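Local coordinates for protein ORF98 PTP-2 (Cydia pomonella granulosis virus, PDB 6I28) that is probably a dual-specificity protein phosphatase, removing phosphate from tyrosine and serine or threonine residues of proteins, perhaps of MAP kinases, at residues L18-F23 against S109-L114; G22-V27 against G136-H141; V43-S48 against E83-Y88. One frame throughout, in Å; residues are numbered along the deposited sequence.

How the contacts relate
Contacts 1 and 3 pack helices on the central sheet; contact 2 joins two loops. Contacts 1 and 2 share Gly22 and Phe23, and their centres are 7 Å apart. Contact 1 packs strand 18-21 on the start of helix 110-123, and contact 2 carries on from the end of that strand. Ala112 CB meets Val140 CG1 at 3.7 Å between them. Contact 3 lies further along the sheet, its centre 10 Å from that of contact 1. A 2.8 Å salt bridge, Arg110 NH1 to Asp47 OD1, joins the two. Contacts 2 and 3 do not touch. Arg110 closes the Cys104-to-Arg110 signature loop of the phosphatase family. A bound calcium ion is about 7 Å from the Ser111 side chain.

Contact 1: residues L18-F23 against S109-L114; sequences LFVGGF and SRSATL
Val20 lays its CG1 methyl over the hydroxyl end of Ser111. CG1 is 3.4 Å from Ser111 OG, a van der Waals contact between a methyl and an oxygen. CG1 stands anti to the backbone N of Val20 (chi1 171°), and this brings that branch to the helix. The Ser111 side chain also points at the strand. Its OG sits between its own backbone N and carbonyl carbon (chi1 55°), which turns it to Val20 CG1. The same OG is 3.6 Å from Gly21 O, but no hydrogen bond is formed there. CG1 of Val20 also approaches the turn of the helix, 4.2 Å from Ala112 N. Val20 and Ser111 bury almost equal areas, and every residue that touches is buried in the protein. The axes of strand 18-21 and helix 110-114 come within 8.0 Å and run nearly antiparallel, at 158°.

The first turn of the helix is tied by Ser109 O. This oxygen accepts both Thr113 N and Thr113 OG1, each at 2.8 Å. The two donors reach it from opposite faces of the carbonyl plane. Ser109 precedes the helix at the N-cap position, but its hydroxyl makes no capping bond and is used by Asp71 and Ser143 instead. Strand 18-21 bonds through its backbone to strand 100-103, and Ile102 of that strand also touches Ser111.

Ser109 and Arg110 end the HCX5R signature that begins at His103 and Cys104. A helix leaving this P-loop, which in the family binds the substrate phosphate, and packing on the central sheet is characteristic of the protein tyrosine phosphatase fold.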
loop_
_atom_site.group_PDB
_atom_site.type_symbol
_atom_site.label_atom_id
_atom_site.label_comp_id
_atom_site.label_asym_id
_atom_site.label_seq_id
_atom_site.Cartn_x
_atom_site.Cartn_y
_atom_site.Cartn_z
ATOM N N LEU A 18 -5.406 -7.187 -1.807
ATOM C CA LEU A 18 -5.192 -5.811 -1.390
ATOM C C LEU A 18 -6.422 -4.940 -1.581
ATOM O O LEU A 18 -7.080 -5.021 -2.626
ATOM C CB LEU A 18 -4.049 -5.148 -2.205
ATOM C CG LEU A 18 -2.651 -5.693 -2.057
ATOM C CD1 LEU A 18 -1.750 -4.903 -2.981
ATOM C CD2 LEU A 18 -2.155 -5.649 -0.584
ATOM N N PHE A 19 -6.718 -4.136 -0.558
ATOM C CA PHE A 19 -7.558 -2.938 -0.600
ATOM C C PHE A 19 -6.722 -1.678 -0.395
ATOM O O PHE A 19 -5.709 -1.680 0.316
ATOM C CB PHE A 19 -8.645 -2.975 0.475
ATOM C CG PHE A 19 -9.592 -4.116 0.350
ATOM C CD1 PHE A 19 -9.252 -5.391 0.745
ATOM C CD2 PHE A 19 -10.855 -3.906 -0.145
ATOM C CE1 PHE A 19 -10.162 -6.400 0.624
ATOM C CE2 PHE A 19 -11.746 -4.939 -0.257
ATOM C CZ PHE A 19 -11.397 -6.169 0.112
ATOM N N VAL A 20 -7.137 -0.588 -1.046
ATOM C CA VAL A 20 -6.555 0.739 -0.828
ATOM C C VAL A 20 -7.668 1.744 -0.510
ATOM O O VAL A 20 -8.719 1.766 -1.166
ATOM C CB VAL A 20 -5.764 1.237 -2.050
ATOM C CG1 VAL A 20 -5.392 2.669 -1.820
ATOM C CG2 VAL A 20 -4.618 0.369 -2.337
ATOM N N GLY A 21 -7.461 2.566 0.504
ATOM C CA GLY A 21 -8.444 3.566 0.841
ATOM C C GLY A 21 -7.884 4.681 1.681
ATOM O O GLY A 21 -6.667 4.792 1.879
ATOM N N GLY A 22 -8.800 5.497 2.188
ATOM C CA GLY A 22 -8.411 6.664 2.956
ATOM C C GLY A 22 -8.776 6.555 4.421
ATOM O O GLY A 22 -8.867 5.460 4.962
ATOM N N PHE A 23 -8.992 7.689 5.056
ATOM C CA PHE A 23 -9.472 7.762 6.429
ATOM C C PHE A 23 -10.014 9.166 6.632
ATOM O O PHE A 23 -9.314 10.163 6.367
ATOM C CB PHE A 23 -8.383 7.415 7.476
ATOM C CG PHE A 23 -8.909 7.519 8.896
ATOM C CD1 PHE A 23 -9.857 6.609 9.352
ATOM C CD2 PHE A 23 -8.491 8.530 9.751
ATOM C CE1 PHE A 23 -10.402 6.710 10.625
ATOM C CE2 PHE A 23 -9.028 8.634 11.024
ATOM C CZ PHE A 23 -10.005 7.720 11.449
ATOM N N SER A 109 -2.316 8.505 -2.776
ATOM C CA SER A 109 -0.877 8.735 -2.916
ATOM C C SER A 109 -0.046 7.835 -1.986
ATOM O O SER A 109 0.550 6.856 -2.454
ATOM C CB SER A 109 -0.579 10.214 -2.678
ATOM O OG SER A 109 0.804 10.486 -2.878
ATOM N N ARG A 110 -0.027 8.097 -0.673
ATOM C CA ARG A 110 0.788 7.262 0.211
ATOM C C ARG A 110 0.427 5.782 0.080
ATOM O O ARG A 110 1.276 4.947 -0.249
ATOM C CB ARG A 110 0.620 7.686 1.675
ATOM C CG ARG A 110 1.690 8.630 2.202
ATOM C CD ARG A 110 1.417 9.222 3.548
ATOM N NE ARG A 110 0.222 10.040 3.527
ATOM C CZ ARG A 110 -0.181 10.847 4.492
ATOM N NH1 ARG A 110 0.531 10.995 5.600
ATOM N NH2 ARG A 110 -1.305 11.526 4.328
ATOM N N SER A 111 -0.837 5.436 0.400
ATOM C CA SER A 111 -1.280 4.031 0.377
ATOM C C SER A 111 -1.147 3.451 -1.024
ATOM O O SER A 111 -0.672 2.305 -1.203
ATOM C CB SER A 111 -2.726 3.931 0.876
ATOM O OG SER A 111 -3.574 4.798 0.117
ATOM N N ALA A 112 -1.503 4.258 -2.042
ATOM C CA ALA A 112 -1.412 3.778 -3.419
ATOM C C ALA A 112 0.028 3.456 -3.813
ATOM O O ALA A 112 0.280 2.499 -4.555
ATOM C CB ALA A 112 -1.984 4.809 -4.382
ATOM N N THR A 113 0.985 4.235 -3.308
ATOM C CA THR A 113 2.393 3.987 -3.575
ATOM C C THR A 113 2.828 2.615 -3.079
ATOM O O THR A 113 3.484 1.849 -3.788
ATOM C CB THR A 113 3.215 5.116 -2.969
ATOM O OG1 THR A 113 3.009 6.321 -3.746
ATOM C CG2 THR A 113 4.748 4.835 -2.984
ATOM N N LEU A 114 2.462 2.254 -1.844
ATOM C CA LEU A 114 2.825 0.924 -1.365
ATOM C C LEU A 114 2.134 -0.195 -2.129
ATOM O O LEU A 114 2.758 -1.245 -2.374
ATOM C CB LEU A 114 2.540 0.795 0.133
ATOM C CG LEU A 114 2.843 -0.528 0.849
ATOM C CD1 LEU A 114 4.292 -0.904 0.665
ATOM C CD2 LEU A 114 2.464 -0.453 2.337
#

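Contact 2: residues G22-V27 against G136-H141; sequences GFYGDV and GKRAVH
Arg138 reaches out to Gly22 and Tyr24 and buries more of its surface here than either of them. Its chain is extended as far as NE, with chi1, chi2 and chi3 all close to 180°. This carries the guanidinium from the loop after helix 127-137 to the end of strand 18-21. NH2 lies 4.3 Å from Gly22 N, in an oblique approach. It is also 4.3 Å from Tyr24 OH, which stands at the edge of the guanidinium, near its plane. Neither pair is a hydrogen bond.

The Tyr24 ring folds back along its own segment, and its OH comes 3.9 Å from Gly22 CA. What joins Tyr24 to Arg138 is a shared acid. Asp10 OD2 takes a hydrogen bond from Tyr24 OH and forms a salt bridge with Arg138 NH2. The rest of the guanidinium is also held: NE bonds to Gly107 O, NH2 to Ala106 O, and NH1 to Thr12 OG1. With so many partners, the group has little freedom to turn.

Ala106 and Gly107 belong to the loop between Cys104 and Arg110. Arg138 thus ties the backbone of this loop to strand 11-13 and Asp10 just before it. The loop is the signature P-loop of the cysteine-dependent phosphatases.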
loop_
_atom_site.group_PDB
_atom_site.type_symbol
_atom_site.label_atom_id
_atom_site.label_comp_id
_atom_site.label_asym_id
_atom_site.label_seq_id
_atom_site.Cartn_x
_atom_site.Cartn_y
_atom_site.Cartn_z
ATOM N N GLY A 22 -8.800 5.497 2.188
ATOM C CA GLY A 22 -8.411 6.664 2.956
ATOM C C GLY A 22 -8.776 6.555 4.421
ATOM O O GLY A 22 -8.867 5.460 4.962
ATOM N N PHE A 23 -8.992 7.689 5.056
ATOM C CA PHE A 23 -9.472 7.762 6.429
ATOM C C PHE A 23 -10.014 9.166 6.632
ATOM O O PHE A 23 -9.314 10.163 6.367
ATOM C CB PHE A 23 -8.383 7.415 7.476
ATOM C CG PHE A 23 -8.909 7.519 8.896
ATOM C CD1 PHE A 23 -9.857 6.609 9.352
ATOM C CD2 PHE A 23 -8.491 8.530 9.751
ATOM C CE1 PHE A 23 -10.402 6.710 10.625
ATOM C CE2 PHE A 23 -9.028 8.634 11.024
ATOM C CZ PHE A 23 -10.005 7.720 11.449
ATOM N N TYR A 24 -11.248 9.261 7.137
ATOM C CA TYR A 24 -11.949 10.541 7.202
ATOM C C TYR A 24 -12.547 10.778 8.574
ATOM O O TYR A 24 -13.412 11.647 8.715
ATOM C CB TYR A 24 -13.034 10.623 6.124
ATOM C CG TYR A 24 -12.519 10.204 4.782
ATOM C CD1 TYR A 24 -11.973 11.132 3.909
ATOM C CD2 TYR A 24 -12.519 8.867 4.415
ATOM C CE1 TYR A 24 -11.459 10.737 2.680
ATOM C CE2 TYR A 24 -11.995 8.462 3.205
ATOM C CZ TYR A 24 -11.483 9.406 2.338
ATOM O OH TYR A 24 -10.974 9.006 1.121
ATOM N N GLY A 25 -12.063 10.054 9.584
ATOM C CA GLY A 25 -12.424 10.316 10.960
ATOM C C GLY A 25 -13.598 9.517 11.459
ATOM O O GLY A 25 -14.041 9.733 12.604
ATOM N N ASP A 26 -14.135 8.620 10.630
ATOM C CA ASP A 26 -15.209 7.721 11.036
ATOM C C ASP A 26 -14.609 6.324 11.133
ATOM O O ASP A 26 -14.564 5.551 10.164
ATOM C CB ASP A 26 -16.380 7.782 10.080
ATOM C CG ASP A 26 -17.533 6.899 10.515
ATOM O OD1 ASP A 26 -17.394 6.099 11.476
ATOM O OD2 ASP A 26 -18.590 6.987 9.881
ATOM N N VAL A 27 -14.154 5.980 12.329
ATOM C CA VAL A 27 -13.586 4.652 12.474
ATOM C C VAL A 27 -14.674 3.593 12.409
ATOM O O VAL A 27 -14.372 2.433 12.126
ATOM C CB VAL A 27 -12.793 4.533 13.785
ATOM C CG1 VAL A 27 -11.603 5.471 13.767
ATOM C CG2 VAL A 27 -13.666 4.855 14.962
ATOM N N GLY A 136 -6.899 1.338 -12.902
ATOM C CA GLY A 136 -8.111 0.750 -13.424
ATOM C C GLY A 136 -9.124 0.344 -12.377
ATOM O O GLY A 136 -10.310 0.237 -12.703
ATOM N N LYS A 137 -8.696 0.086 -11.131
ATOM C CA LYS A 137 -9.645 -0.247 -10.070
ATOM C C LYS A 137 -9.963 0.934 -9.154
ATOM O O LYS A 137 -11.076 1.010 -8.620
ATOM C CB LYS A 137 -9.129 -1.412 -9.208
ATOM C CG LYS A 137 -8.556 -2.607 -9.997
ATOM C CD LYS A 137 -9.586 -3.772 -10.180
ATOM C CE LYS A 137 -8.916 -5.058 -10.726
ATOM N NZ LYS A 137 -9.139 -6.230 -9.811
ATOM N N ARG A 138 -9.026 1.864 -8.996
ATOM C CA ARG A 138 -9.226 3.036 -8.150
ATOM C C ARG A 138 -8.357 4.132 -8.733
ATOM O O ARG A 138 -7.148 3.929 -8.891
ATOM C CB ARG A 138 -8.813 2.772 -6.713
ATOM C CG ARG A 138 -8.999 3.994 -5.744
ATOM C CD ARG A 138 -8.488 3.654 -4.357
ATOM N NE ARG A 138 -8.607 4.768 -3.403
ATOM C CZ ARG A 138 -9.729 5.128 -2.774
ATOM N NH1 ARG A 138 -10.858 4.460 -2.988
ATOM N NH2 ARG A 138 -9.737 6.160 -1.922
ATOM N N ALA A 139 -8.955 5.269 -9.055
ATOM C CA ALA A 139 -8.183 6.409 -9.543
ATOM C C ALA A 139 -7.192 6.816 -8.461
ATOM O O ALA A 139 -7.594 7.303 -7.414
ATOM C CB ALA A 139 -9.093 7.569 -9.903
ATOM N N VAL A 140 -5.909 6.607 -8.688
ATOM C CA VAL A 140 -4.860 7.000 -7.754
ATOM C C VAL A 140 -3.948 7.997 -8.455
ATOM O O VAL A 140 -3.967 8.132 -9.690
ATOM C CB VAL A 140 -4.069 5.766 -7.257
ATOM C CG1 VAL A 140 -4.970 4.851 -6.492
ATOM C CG2 VAL A 140 -3.475 5.036 -8.489
ATOM N N HIS A 141 -3.169 8.719 -7.663
ATOM C CA HIS A 141 -2.299 9.770 -8.183
ATOM C C HIS A 141 -1.135 9.973 -7.214
ATOM O O HIS A 141 -1.138 10.923 -6.418
ATOM C CB HIS A 141 -3.070 11.079 -8.384
ATOM C CG HIS A 141 -2.357 12.063 -9.261
ATOM N ND1 HIS A 141 -2.018 13.331 -8.839
ATOM C CD2 HIS A 141 -1.897 11.956 -10.529
ATOM C CE1 HIS A 141 -1.401 13.973 -9.817
ATOM N NE2 HIS A 141 -1.323 13.165 -10.857
#

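Contact 3: residues V43-S48 against E83-Y88; sequences VSLIDS and EMLFNY
Leu85 and Tyr88 carry the helix side of this contact, meeting Val43 and Leu45 of the strand. In the first turn of helix 82-95, Glu83 O accepts the backbone N of Asn87. Met84 comes next, and it rests on Leu65 and Val67 of the neighbouring strand 64-68.

Leu85 is the main side chain of the helix here, and it points at the strand. Its CD2 lies 3.8 Å from Val43 CG1, and the two side chains cross obliquely. Val43 offers both its branches to the helix. Its CG1 is anti to the backbone N (chi1 177°), and its CG2 is anti to the carbonyl carbon. The other methyl of Leu85, CD1, is 4.2 Å from Leu45 CD2. Leu45 leaves its backbone across the direction of the helix, and its tip then swings in to it. The two leucines lie alongside each other, pointing opposite ways. Leu114 of helix 110-123 touches both Val43 and Leu45, so the two helices share this patch of the sheet.

Helix 82-95 belongs to a beta-alpha-beta crossover. It links the parallel strands 64-68 and 100-103 and passes over strand 41-46, which lies between them in the central sheet of the phosphatase domain. The axes of strand 43-46 and helix 83-88 are 11.4 Å apart at their closest and run at 155°.

Phe86 faces another way and makes a cation-pi contact with Arg121. Asn87 ND2 adds a weak hydrogen bond to Glu83 OE2. Tyr88 returns to the strand, and its CE2 lies 3.9 Å from Val43 CG2. The methyl approaches the ring obliquely. The hydroxyl of Tyr88 is hydrogen-bonded to Gly62 O, which fixes the far end of the ring.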
loop_
_atom_site.group_PDB
_atom_site.type_symbol
_atom_site.label_atom_id
_atom_site.label_comp_id
_atom_site.label_asym_id
_atom_site.label_seq_id
_atom_site.Cartn_x
_atom_site.Cartn_y
_atom_site.Cartn_z
ATOM N N VAL A 43 -2.652 -1.761 7.151
ATOM C CA VAL A 43 -1.441 -0.951 7.206
ATOM C C VAL A 43 -1.882 0.511 7.147
ATOM O O VAL A 43 -2.381 0.988 6.107
ATOM C CB VAL A 43 -0.468 -1.263 6.048
ATOM C CG1 VAL A 43 0.755 -0.382 6.067
ATOM C CG2 VAL A 43 -0.104 -2.721 6.090
ATOM N N SER A 44 -1.534 1.253 8.141
ATOM C CA SER A 44 -1.914 2.663 8.289
ATOM C C SER A 44 -0.677 3.500 7.995
ATOM O O SER A 44 0.308 3.500 8.764
ATOM C CB SER A 44 -2.446 2.958 9.699
ATOM O OG SER A 44 -3.636 2.277 10.045
ATOM N N LEU A 45 -0.720 4.255 6.913
ATOM C CA LEU A 45 0.363 5.136 6.491
ATOM C C LEU A 45 -0.154 6.563 6.674
ATOM O O LEU A 45 -0.684 7.196 5.749
ATOM C CB LEU A 45 0.720 4.856 5.084
ATOM C CG LEU A 45 1.232 3.459 4.781
ATOM C CD1 LEU A 45 1.559 3.444 3.284
ATOM C CD2 LEU A 45 2.341 3.057 5.626
ATOM N N ILE A 46 -0.053 7.060 7.901
ATOM C CA ILE A 46 -0.628 8.350 8.256
ATOM C C ILE A 46 0.319 9.152 9.135
ATOM O O ILE A 46 1.184 8.605 9.819
ATOM C CB ILE A 46 -2.000 8.223 8.962
ATOM C CG1 ILE A 46 -1.861 7.461 10.288
ATOM C CG2 ILE A 46 -3.002 7.458 8.092
ATOM C CD1 ILE A 46 -3.134 7.244 11.038
ATOM N N ASP A 47 0.113 10.478 9.098
ATOM C CA ASP A 47 0.848 11.433 9.925
ATOM C C ASP A 47 0.028 11.871 11.131
ATOM O O ASP A 47 0.533 12.615 11.966
ATOM C CB ASP A 47 1.233 12.681 9.066
ATOM C CG ASP A 47 0.025 13.373 8.398
ATOM O OD1 ASP A 47 -0.534 12.809 7.425
ATOM O OD2 ASP A 47 -0.299 14.534 8.818
ATOM N N SER A 48 -1.220 11.399 11.245
ATOM C CA SER A 48 -2.094 11.686 12.372
ATOM C C SER A 48 -1.959 10.579 13.415
ATOM O O SER A 48 -1.161 9.650 13.266
ATOM C CB SER A 48 -3.541 11.846 11.898
ATOM O OG SER A 48 -4.061 10.708 11.220
ATOM N N GLU A 83 11.053 -1.502 2.449
ATOM C CA GLU A 83 11.422 -2.921 2.518
ATOM C C GLU A 83 10.674 -3.630 3.639
ATOM O O GLU A 83 10.060 -4.677 3.409
ATOM C CB GLU A 83 12.921 -3.088 2.699
ATOM C CG GLU A 83 13.325 -4.542 2.703
ATOM C CD GLU A 83 13.264 -5.184 1.342
ATOM O OE1 GLU A 83 13.186 -4.435 0.345
ATOM O OE2 GLU A 83 13.307 -6.445 1.282
ATOM N N MET A 84 10.656 -3.051 4.835
ATOM C CA MET A 84 9.895 -3.619 5.945
ATOM C C MET A 84 8.414 -3.732 5.584
ATOM O O MET A 84 7.776 -4.774 5.779
ATOM C CB MET A 84 10.102 -2.753 7.200
ATOM C CG MET A 84 9.398 -3.239 8.464
ATOM S SD MET A 84 7.634 -2.754 8.462
ATOM C CE MET A 84 7.756 -0.996 8.836
ATOM N N LEU A 85 7.855 -2.706 4.944
ATOM C CA LEU A 85 6.445 -2.758 4.592
ATOM C C LEU A 85 6.173 -3.860 3.577
ATOM O O LEU A 85 5.196 -4.599 3.681
ATOM C CB LEU A 85 6.019 -1.409 4.027
ATOM C CG LEU A 85 5.831 -0.326 5.109
ATOM C CD1 LEU A 85 5.802 1.032 4.453
ATOM C CD2 LEU A 85 4.533 -0.574 5.946
ATOM N N PHE A 86 6.996 -3.934 2.542
ATOM C CA PHE A 86 6.856 -5.021 1.580
ATOM C C PHE A 86 6.859 -6.396 2.223
ATOM O O PHE A 86 6.001 -7.243 1.912
ATOM C CB PHE A 86 7.922 -4.968 0.490
ATOM C CG PHE A 86 7.809 -6.106 -0.498
ATOM C CD1 PHE A 86 6.932 -6.041 -1.562
ATOM C CD2 PHE A 86 8.484 -7.296 -0.283
ATOM C CE1 PHE A 86 6.803 -7.081 -2.399
ATOM C CE2 PHE A 86 8.324 -8.344 -1.129
ATOM C CZ PHE A 86 7.528 -8.193 -2.230
ATOM N N ASN A 87 7.829 -6.641 3.110
ATOM C CA ASN A 87 7.958 -7.937 3.759
ATOM C C ASN A 87 6.783 -8.215 4.657
ATOM O O ASN A 87 6.303 -9.353 4.706
ATOM C CB ASN A 87 9.242 -7.983 4.523
ATOM C CG ASN A 87 10.412 -8.106 3.623
ATOM O OD1 ASN A 87 10.341 -8.755 2.602
ATOM N ND2 ASN A 87 11.513 -7.476 3.994
ATOM N N TYR A 88 6.246 -7.189 5.326
ATOM C CA TYR A 88 5.025 -7.374 6.098
ATOM C C TYR A 88 3.867 -7.823 5.213
ATOM O O TYR A 88 3.174 -8.819 5.485
ATOM C CB TYR A 88 4.688 -6.091 6.813
ATOM C CG TYR A 88 3.484 -6.172 7.697
ATOM C CD1 TYR A 88 3.571 -6.680 8.998
ATOM C CD2 TYR A 88 2.239 -5.765 7.244
ATOM C CE1 TYR A 88 2.463 -6.723 9.770
ATOM C CE2 TYR A 88 1.130 -5.805 8.043
ATOM C CZ TYR A 88 1.240 -6.282 9.325
ATOM O OH TYR A 88 0.077 -6.323 10.067
#